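Local coordinates for transcriptional regulatory protein FIXJ (Sinorhizobium meliloti, PDB 1DBW) that acts as a two-component response regulator that, once activated by FixL, switches on nitrogen-fixation genes, this chain being its receiver domain, at residues S61-L66 with M94-V99. The protein carries 2 engineered substitutions. Numbering follows the deposited sequence.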
ATOM      1  N   SER A  61      -5.836  -9.410  -4.433  1.00 33.38           N
ATOM      2  CA  SER A  61      -4.673  -9.218  -3.600  1.00 34.33           C
ATOM      3  C   SER A  61      -4.035  -7.929  -4.083  1.00 31.20           C
ATOM      4  O   SER A  61      -4.450  -7.367  -5.103  1.00 28.25           O
ATOM      5  CB  SER A  61      -3.674 -10.348  -3.824  1.00 37.66           C
ATOM      6  OG  SER A  61      -3.124 -10.247  -5.132  1.00 41.72           O
ATOM      7  N   GLY A  62      -3.005  -7.488  -3.366  1.00 30.73           N
ATOM      8  CA  GLY A  62      -2.292  -6.290  -3.758  1.00 28.33           C
ATOM      9  C   GLY A  62      -1.785  -6.432  -5.179  1.00 28.13           C
ATOM     10  O   GLY A  62      -1.845  -5.488  -5.963  1.00 27.83           O
ATOM     11  N   VAL A  63      -1.331  -7.632  -5.534  1.00 27.80           N
ATOM     12  CA  VAL A  63      -0.835  -7.885  -6.887  1.00 27.41           C
ATOM     13  C   VAL A  63      -1.870  -7.568  -7.978  1.00 26.99           C
ATOM     14  O   VAL A  63      -1.541  -6.953  -9.001  1.00 28.34           O
ATOM     15  CB  VAL A  63      -0.321  -9.347  -7.018  1.00 29.69           C
ATOM     16  CG1 VAL A  63      -0.017  -9.681  -8.469  1.00 31.63           C
ATOM     17  CG2 VAL A  63       0.923  -9.528  -6.177  1.00 29.78           C
ATOM     18  N   GLU A  64      -3.119  -7.989  -7.777  1.00 25.56           N
ATOM     19  CA  GLU A  64      -4.187  -7.722  -8.741  1.00 25.42           C
ATOM     20  C   GLU A  64      -4.477  -6.219  -8.771  1.00 21.79           C
ATOM     21  O   GLU A  64      -4.735  -5.641  -9.827  1.00 20.59           O
ATOM     22  CB  GLU A  64      -5.452  -8.482  -8.346  1.00 32.57           C
ATOM     23  CG  GLU A  64      -5.298  -9.999  -8.408  1.00 39.70           C
ATOM     24  CD  GLU A  64      -6.361 -10.726  -7.601  1.00 46.71           C
ATOM     25  OE1 GLU A  64      -5.990 -11.429  -6.633  1.00 50.29           O
ATOM     26  OE2 GLU A  64      -7.565 -10.586  -7.924  1.00 49.01           O
ATOM     27  N   LEU A  65      -4.406  -5.581  -7.608  1.00 19.72           N
ATOM     28  CA  LEU A  65      -4.646  -4.150  -7.554  1.00 18.14           C
ATOM     29  C   LEU A  65      -3.560  -3.430  -8.381  1.00 17.07           C
ATOM     30  O   LEU A  65      -3.880  -2.527  -9.161  1.00 16.76           O
ATOM     31  CB  LEU A  65      -4.672  -3.667  -6.095  1.00 21.32           C
ATOM     32  CG  LEU A  65      -4.811  -2.147  -5.904  1.00 16.83           C
ATOM     33  CD1 LEU A  65      -6.062  -1.645  -6.591  1.00 21.27           C
ATOM     34  CD2 LEU A  65      -4.842  -1.825  -4.407  1.00 23.37           C
ATOM     35  N   LEU A  66      -2.295  -3.834  -8.222  1.00 18.18           N
ATOM     36  CA  LEU A  66      -1.185  -3.244  -8.982  1.00 20.75           C
ATOM     37  C   LEU A  66      -1.373  -3.440 -10.469  1.00 23.13           C
ATOM     38  O   LEU A  66      -1.145  -2.524 -11.270  1.00 18.71           O
ATOM     39  CB  LEU A  66       0.162  -3.836  -8.563  1.00 22.47           C
ATOM     40  CG  LEU A  66       0.553  -3.629  -7.098  1.00 25.92           C
ATOM     41  CD1 LEU A  66       1.967  -4.099  -6.873  1.00 28.32           C
ATOM     42  CD2 LEU A  66       0.414  -2.149  -6.725  1.00 29.40           C
ATOM     43  N   MET A  94       6.707  -8.088  -6.001  1.00 16.25           N
ATOM     44  CA  MET A  94       7.877  -7.453  -6.586  1.00 19.31           C
ATOM     45  C   MET A  94       7.835  -7.541  -8.097  1.00 20.57           C
ATOM     46  O   MET A  94       8.230  -6.599  -8.771  1.00 20.99           O
ATOM     47  CB  MET A  94       9.186  -8.037  -6.051  1.00 18.40           C
ATOM     48  CG  MET A  94       9.357  -7.872  -4.572  1.00 16.48           C
ATOM     49  SD  MET A  94       9.020  -6.133  -4.055  1.00 19.83           S
ATOM     50  CE  MET A  94      10.438  -5.402  -4.624  1.00 21.93           C
ATOM     51  N   LYS A  95       7.387  -8.690  -8.617  1.00 20.64           N
ATOM     52  CA  LYS A  95       7.256  -8.892 -10.060  1.00 25.21           C
ATOM     53  C   LYS A  95       6.234  -7.914 -10.658  1.00 22.50           C
ATOM     54  O   LYS A  95       6.420  -7.403 -11.759  1.00 24.84           O
ATOM     55  CB  LYS A  95       6.824 -10.331 -10.372  1.00 26.38           C
ATOM     56  CG  LYS A  95       6.670 -10.586 -11.869  1.00 33.32           C
ATOM     57  CD  LYS A  95       6.813 -12.062 -12.219  1.00 35.74           C
ATOM     58  CE  LYS A  95       6.970 -12.242 -13.733  1.00 41.80           C
ATOM     59  NZ  LYS A  95       7.472 -13.613 -14.096  1.00 44.27           N
ATOM     60  N   ALA A  96       5.203  -7.608  -9.878  1.00 21.61           N
ATOM     61  CA  ALA A  96       4.124  -6.691 -10.275  1.00 22.91           C
ATOM     62  C   ALA A  96       4.516  -5.210 -10.203  1.00 22.91           C
ATOM     63  O   ALA A  96       3.721  -4.335 -10.582  1.00 26.82           O
ATOM     64  CB  ALA A  96       2.884  -6.947  -9.420  1.00 24.05           C
ATOM     65  N   GLY A  97       5.706  -4.921  -9.691  1.00 20.40           N
ATOM     66  CA  GLY A  97       6.159  -3.534  -9.651  1.00 19.85           C
ATOM     67  C   GLY A  97       6.152  -2.815  -8.319  1.00 21.28           C
ATOM     68  O   GLY A  97       6.482  -1.624  -8.244  1.00 20.08           O
ATOM     69  N   ALA A  98       5.871  -3.547  -7.251  1.00 16.78           N
ATOM     70  CA  ALA A  98       5.884  -2.943  -5.914  1.00 13.93           C
ATOM     71  C   ALA A  98       7.298  -2.443  -5.613  1.00 19.09           C
ATOM     72  O   ALA A  98       8.282  -3.020  -6.061  1.00 18.03           O
ATOM     73  CB  ALA A  98       5.470  -4.010  -4.863  1.00 17.73           C
ATOM     74  N   VAL A  99       7.392  -1.314  -4.921  1.00 15.11           N
ATOM     75  CA  VAL A  99       8.660  -0.737  -4.512  1.00 17.95           C
ATOM     76  C   VAL A  99       9.263  -1.709  -3.508  1.00 14.12           C
ATOM     77  O   VAL A  99      10.473  -1.899  -3.454  1.00 19.39           O
ATOM     78  CB  VAL A  99       8.434   0.630  -3.794  1.00 18.44           C
ATOM     79  CG1 VAL A  99       9.697   1.053  -3.011  1.00 17.44           C
ATOM     80  CG2 VAL A  99       8.029   1.696  -4.809  1.00 28.14           C
TER
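Leu-66 reaches across to Ala-96 and Ala-98 with one methyl: CD1 lies 3.9 Å from Ala-96 CB and 4.0 Å from Ala-98 CB, so the tip of the leucine bridges two alanines. The torsions account for this reach: CG stands anti to the carbonyl carbon (chi1 -61°), and chi2 of -173° extends CD1 away from its own helix. One helical turn earlier, Val-63 adds a smaller contact, its CG1 4.1 Å from Ala-96 CB. Ala-96 CB thus meets two branched side chains spaced i and i+3 on the same helical face. These contacts are apolar, and the two segments together bury a modest 163 Å². In the doubly wound beta/alpha receiver fold, they join the first turn of helix 62-71 to the turn that leads from helix 87-95 into edge strand 100-103. Strand 78-82 backs the contact: Val-80 is touched by both Leu-66 and Ala-98, and Ser-78 by Leu-66. Two local motifs flank the contact and probably help to fix the backbones that carry these side chains. After helix 87-95, Gly-97 takes a positive phi (105°) in a Schellman motif, with its N bonded to Met-94 O at 3.2 Å. At the start of helix 62-71, Ser-61 is the N-cap and forms a capping box with Glu-64: Ser-61 N donates to Glu-64 OE1 at 3.0 Å, approaching from above the carboxylate plane, and the return bond from Glu-64 N to Ser-61 OG, 3.5 Å, is weak.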